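Local structure of uncharacterized metal-dependent hydrolase (Pyrococcus furiosus, 3ICJ) at residues 40-46 and 87-93; 48-52 and 464-468. The protein is an uncharacterized zinc-binding protein of the amidohydrolase family that probably hydrolyses carbon-nitrogen bonds other than peptide bonds. One frame throughout, in Å; residues are numbered along the deposited sequence. Where two conformers were deposited one is given.

Contact 1. Residues 40-46 and 87-93; sequences LINGTIY and DLKGKFV
I41 and T44-I45 pair in parallel with D87 and F92-V93, two short beta ladders where both segments pass from one sheet into the next. L88 N donates to I41 O on the first ladder. On the second, T44 N bonds K91 O, V93 N bonds T44 O (2.8 Å) and Y46 N bonds V93 O. The register shifts by two residues between them, and the type I' turn L88-K91 lies within this shift, taking up the two extra residues of segment 87-93; there G90 N binds N42 O at 2.8 Å. N42 adds a side-chain bond: its CG, anti to the backbone N (chi1 -169°), carries the amide to D87, where ND2 meets the syn lone pair of OD1 at 3.0 Å, nearly in its own amide plane, although amide and carboxylate planes stand 80° apart. The anti lone pair of the same oxygen takes K89 N, completing an Asx turn; two donors on one oxygen limit the carboxylate's rotation.

Side chains follow the register. T44 CB lies 3.5 Å from F92 CD1, the two groups running alongside each other, while a water links T44 OG1 to G90 O. On the other face I45 CG1 packs 3.7 Å from V93 CB, and I45 CD1 meets L88 CD1 at a right-angled crossing. G43 CA sits 3.8 Å from L88 CD1. Both segments thus step between sheets, consistent with the small beta-sandwich domain flanking the amidohydrolase barrel.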
loop_
_atom_site.group_PDB
_atom_site.type_symbol
_atom_site.label_atom_id
_atom_site.label_comp_id
_atom_site.label_asym_id
_atom_site.label_seq_id
_atom_site.Cartn_x
_atom_site.Cartn_y
_atom_site.Cartn_z
ATOM N N LEU A 40 18.607 19.939 15.430
ATOM C CA LEU A 40 18.562 18.775 16.325
ATOM C C LEU A 40 20.012 18.433 16.645
ATOM O O LEU A 40 20.790 18.118 15.742
ATOM C CB LEU A 40 17.875 17.583 15.639
ATOM C CG LEU A 40 16.630 17.840 14.793
ATOM C CD1 LEU A 40 16.240 16.563 14.066
ATOM C CD2 LEU A 40 15.480 18.322 15.653
ATOM N N ILE A 41 20.384 18.520 17.922
ATOM C CA ILE A 41 21.790 18.367 18.350
ATOM C C ILE A 41 21.946 17.295 19.436
ATOM O O ILE A 41 20.940 16.777 19.931
ATOM C CB ILE A 41 22.397 19.723 18.823
ATOM C CG1 ILE A 41 21.622 20.310 20.006
ATOM C CG2 ILE A 41 22.437 20.753 17.668
ATOM C CD1 ILE A 41 22.461 21.215 20.835
ATOM N N ASN A 42 23.191 16.956 19.790
ATOM C CA ASN A 42 23.494 16.042 20.918
ATOM C C ASN A 42 22.761 14.670 20.834
ATOM O O ASN A 42 22.230 14.146 21.820
ATOM C CB ASN A 42 23.280 16.773 22.268
ATOM C CG ASN A 42 23.821 16.004 23.469
ATOM O OD1 ASN A 42 24.849 15.330 23.384
ATOM N ND2 ASN A 42 23.127 16.119 24.607
ATOM N N GLY A 43 22.726 14.107 19.628
ATOM C CA GLY A 43 22.168 12.767 19.421
ATOM C C GLY A 43 22.816 12.083 18.235
ATOM O O GLY A 43 23.830 12.557 17.723
ATOM N N THR A 44 22.242 10.958 17.810
ATOM C CA THR A 44 22.770 10.203 16.676
ATOM C C THR A 44 21.760 10.243 15.545
ATOM O O THR A 44 20.653 9.730 15.686
ATOM C CB THR A 44 23.051 8.735 17.028
ATOM O OG1 THR A 44 23.979 8.657 18.110
ATOM C CG2 THR A 44 23.627 7.984 15.824
ATOM N N ILE A 45 22.153 10.842 14.425
ATOM C CA ILE A 45 21.256 11.000 13.277
ATOM C C ILE A 45 21.744 10.158 12.093
ATOM O O ILE A 45 22.843 10.374 11.581
ATOM C CB ILE A 45 21.106 12.491 12.893
ATOM C CG1 ILE A 45 20.604 13.283 14.106
ATOM C CG2 ILE A 45 20.108 12.657 11.717
ATOM C CD1 ILE A 45 21.353 14.545 14.407
ATOM N N TYR A 46 20.943 9.171 11.694
ATOM C CA TYR A 46 21.213 8.446 10.448
ATOM C C TYR A 46 20.736 9.275 9.264
ATOM O O TYR A 46 19.568 9.620 9.169
ATOM C CB TYR A 46 20.545 7.060 10.422
ATOM C CG TYR A 46 21.143 6.086 11.408
ATOM C CD1 TYR A 46 22.270 5.326 11.077
ATOM C CD2 TYR A 46 20.592 5.937 12.672
ATOM C CE1 TYR A 46 22.824 4.434 11.993
ATOM C CE2 TYR A 46 21.120 5.053 13.591
ATOM C CZ TYR A 46 22.246 4.313 13.249
ATOM O OH TYR A 46 22.774 3.447 14.156
ATOM N N ASP A 87 17.471 19.562 21.721
ATOM C CA ASP A 87 18.508 18.716 22.305
ATOM C C ASP A 87 17.993 17.279 22.366
ATOM O O ASP A 87 17.092 16.972 23.135
ATOM C CB ASP A 87 18.904 19.235 23.696
ATOM C CG ASP A 87 20.244 18.689 24.181
ATOM O OD1 ASP A 87 20.509 17.477 24.019
ATOM O OD2 ASP A 87 21.025 19.484 24.754
ATOM N N LEU A 88 18.570 16.401 21.538
ATOM C CA LEU A 88 18.121 15.002 21.450
ATOM C C LEU A 88 18.415 14.170 22.703
ATOM O O LEU A 88 17.757 13.156 22.937
ATOM C CB LEU A 88 18.704 14.319 20.204
ATOM C CG LEU A 88 18.265 14.957 18.883
ATOM C CD1 LEU A 88 19.198 14.512 17.764
ATOM C CD2 LEU A 88 16.812 14.650 18.566
ATOM N N LYS A 89 19.399 14.605 23.478
ATOM C CA LYS A 89 19.809 13.925 24.693
ATOM C C LYS A 89 20.137 12.476 24.417
ATOM O O LYS A 89 19.653 11.592 25.094
ATOM C CB LYS A 89 18.732 14.037 25.770
ATOM C CG LYS A 89 18.407 15.456 26.180
ATOM C CD LYS A 89 17.804 15.514 27.572
ATOM C CE LYS A 89 16.984 16.758 27.763
ATOM N NZ LYS A 89 17.827 17.894 28.203
ATOM N N GLY A 90 20.960 12.247 23.405
ATOM C CA GLY A 90 21.432 10.904 23.083
ATOM C C GLY A 90 20.469 10.050 22.274
ATOM O O GLY A 90 20.786 8.905 21.959
ATOM N N LYS A 91 19.298 10.597 21.936
ATOM C CA LYS A 91 18.297 9.870 21.155
ATOM C C LYS A 91 18.727 9.704 19.704
ATOM O O LYS A 91 19.666 10.360 19.233
ATOM C CB LYS A 91 16.925 10.549 21.219
ATOM C CG LYS A 91 16.156 10.266 22.506
ATOM C CD LYS A 91 14.784 10.934 22.460
ATOM C CE LYS A 91 14.244 11.206 23.848
ATOM N NZ LYS A 91 15.025 12.285 24.524
ATOM N N PHE A 92 18.027 8.829 18.997
ATOM C CA PHE A 92 18.351 8.523 17.602
ATOM C C PHE A 92 17.354 9.143 16.619
ATOM O O PHE A 92 16.161 9.207 16.896
ATOM C CB PHE A 92 18.457 7.008 17.395
ATOM C CG PHE A 92 19.552 6.361 18.221
ATOM C CD1 PHE A 92 20.810 6.128 17.669
ATOM C CD2 PHE A 92 19.331 6.001 19.548
ATOM C CE1 PHE A 92 21.837 5.555 18.437
ATOM C CE2 PHE A 92 20.342 5.419 20.314
ATOM C CZ PHE A 92 21.595 5.195 19.754
ATOM N N VAL A 93 17.861 9.634 15.491
ATOM C CA VAL A 93 17.011 10.135 14.409
ATOM C C VAL A 93 17.259 9.266 13.157
ATOM O O VAL A 93 18.367 8.773 12.954
ATOM C CB VAL A 93 17.281 11.634 14.124
ATOM C CG1 VAL A 93 16.415 12.164 12.993
ATOM C CG2 VAL A 93 17.055 12.494 15.382
HETATM O O HOH W 1 23.090 8.921 20.512
#

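Contact 2. Residues 48-52 and 464-468; sequences SFSPV and EEALH
F49 of strand 44-49 reaches against helix 463-477, and its CB already touches the helix backbone, 3.4 Å from E464 O and 3.6 Å from H468 N. Those two atoms are themselves joined by an ordinary helical hydrogen bond, so the CB rests against one rung of the helix. With CG anti to the carbonyl carbon (chi1 -67°), the ring is placed against L467, which it receives over one face. L467 CB stands 3.8 Å from the F49 ring centroid and 14° off its normal, a CH-pi contact centred on the ring; CD2 is the ring atom nearest to it. Further out, F49 CE1 meets L467 CD1 at 4.0 Å. M94 and P95 of strand 92-102 also touch this phenylalanine, and L467 packs on M94 and F97. Segment 48-52 of the beta sheet therefore packs on helix 463-477 with strand 92-102 beside both, probably where the beta domain meets the amidohydrolase barrel; that strand runs on to the zinc-binding H101, with H103 just beyond.

A second CH-pi contact follows at the next residue. S50 CB sits over one face of the H468 imidazole, 3.5 Å from its centroid, displaced toward the rim. At the ring edge, in its plane, H468 ND1 lies 2.8 Å from a water that accepts from F49 N, tying the imidazole to the strand backbone. V52, beyond the cis peptide bond preceding P51, has CG2 3.6 Å from E464 CD in one of the two conformers of that glutamate, which makes this last contact doubtful.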
loop_
_atom_site.group_PDB
_atom_site.type_symbol
_atom_site.label_atom_id
_atom_site.label_comp_id
_atom_site.label_asym_id
_atom_site.label_seq_id
_atom_site.Cartn_x
_atom_site.Cartn_y
_atom_site.Cartn_z
ATOM N N SER A 48 21.559 8.135 6.151
ATOM C CA SER A 48 21.552 7.149 5.081
ATOM C C SER A 48 21.788 5.750 5.652
ATOM O O SER A 48 22.457 5.613 6.681
ATOM C CB SER A 48 22.645 7.469 4.049
ATOM O OG SER A 48 22.603 6.533 2.993
ATOM N N PHE A 49 21.218 4.724 4.999
ATOM C CA PHE A 49 21.461 3.312 5.373
ATOM C C PHE A 49 22.171 2.542 4.255
ATOM O O PHE A 49 22.492 1.364 4.412
ATOM C CB PHE A 49 20.164 2.579 5.790
ATOM C CG PHE A 49 19.554 3.087 7.075
ATOM C CD1 PHE A 49 20.149 2.810 8.311
ATOM C CD2 PHE A 49 18.391 3.848 7.052
ATOM C CE1 PHE A 49 19.583 3.297 9.514
ATOM C CE2 PHE A 49 17.820 4.330 8.248
ATOM C CZ PHE A 49 18.420 4.051 9.473
ATOM N N SER A 50 22.399 3.200 3.123
ATOM C CA SER A 50 23.147 2.564 2.031
ATOM C C SER A 50 24.048 3.570 1.303
ATOM O O SER A 50 23.612 4.200 0.345
ATOM C CB SER A 50 22.208 1.843 1.061
ATOM O OG SER A 50 22.928 1.180 0.027
ATOM N N PRO A 51 25.298 3.746 1.778
ATOM C CA PRO A 51 25.882 3.124 2.974
ATOM C C PRO A 51 25.444 3.830 4.272
ATOM O O PRO A 51 24.956 4.959 4.226
ATOM C CB PRO A 51 27.387 3.317 2.751
ATOM C CG PRO A 51 27.459 4.645 2.040
ATOM C CD PRO A 51 26.232 4.703 1.148
ATOM N N VAL A 52 25.593 3.156 5.410
ATOM C CA VAL A 52 25.230 3.738 6.712
ATOM C C VAL A 52 26.066 4.993 6.976
ATOM O O VAL A 52 27.292 4.947 6.875
ATOM C CB VAL A 52 25.442 2.730 7.874
ATOM C CG1 VAL A 52 25.339 3.429 9.222
ATOM C CG2 VAL A 52 24.427 1.598 7.791
ATOM N N GLU A 464 20.323 -3.170 7.955
ATOM C CA GLU A 464 20.709 -1.941 7.234
ATOM C C GLU A 464 20.011 -1.836 5.883
ATOM O O GLU A 464 19.486 -0.785 5.519
ATOM C CB GLU A 464 22.219 -1.913 6.967
ATOM C CG GLU A 464 23.120 -1.859 8.186
ATOM C CD GLU A 464 24.582 -1.988 7.805
ATOM O OE1 GLU A 464 24.865 -2.122 6.596
ATOM O OE2 GLU A 464 25.447 -1.947 8.703
ATOM N N GLU A 465 20.029 -2.943 5.132
ATOM C CA GLU A 465 19.449 -2.971 3.798
ATOM C C GLU A 465 17.944 -2.777 3.892
ATOM O O GLU A 465 17.387 -2.013 3.120
ATOM C CB GLU A 465 19.767 -4.279 3.057
ATOM C CG GLU A 465 21.226 -4.422 2.589
ATOM C CD GLU A 465 21.556 -5.836 2.081
ATOM O OE1 GLU A 465 21.192 -6.833 2.746
ATOM O OE2 GLU A 465 22.193 -5.956 1.015
ATOM N N ALA A 466 17.295 -3.468 4.839
ATOM C CA ALA A 466 15.836 -3.363 5.019
ATOM C C ALA A 466 15.403 -1.931 5.343
ATOM O O ALA A 466 14.401 -1.450 4.812
ATOM C CB ALA A 466 15.341 -4.333 6.091
ATOM N N LEU A 467 16.171 -1.251 6.194
ATOM C CA LEU A 467 15.904 0.159 6.506
ATOM C C LEU A 467 16.138 1.068 5.289
ATOM O O LEU A 467 15.326 1.954 5.008
ATOM C CB LEU A 467 16.727 0.606 7.712
ATOM C CG LEU A 467 16.273 -0.026 9.045
ATOM C CD1 LEU A 467 17.376 0.009 10.074
ATOM C CD2 LEU A 467 15.019 0.607 9.594
ATOM N N HIS A 468 17.225 0.823 4.551
ATOM C CA HIS A 468 17.423 1.492 3.277
ATOM C C HIS A 468 16.234 1.342 2.323
ATOM O O HIS A 468 15.707 2.346 1.810
ATOM C CB HIS A 468 18.687 0.995 2.577
ATOM C CG HIS A 468 18.774 1.460 1.162
ATOM N ND1 HIS A 468 18.868 2.796 0.831
ATOM C CD2 HIS A 468 18.751 0.777 -0.007
ATOM C CE1 HIS A 468 18.904 2.914 -0.488
ATOM N NE2 HIS A 468 18.832 1.704 -1.017
HETATM O O HOH W 2 19.524 4.877 2.624
#

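In the fold
The centres of contacts 1 and 2 lie about 18 Å apart, and both contacts use strand 44-49: contact 1 holds its beginning beside strand 92-102, and contact 2 lies further on, against helix 463-477. They meet where Y46 CE1 packs 3.9 Å from V52 CG1, and the rings of Y46 and F49 also touch. In chain order the segments alternate, 40-46, 48-52, 87-93, 464-468, so one N-terminal strand has a partner some 40 residues on in contact 1 and a helix more than 400 residues later in contact 2. Both contacts lie away from the zinc sites, and contact 2 alone ties this early strand to the C-terminal region.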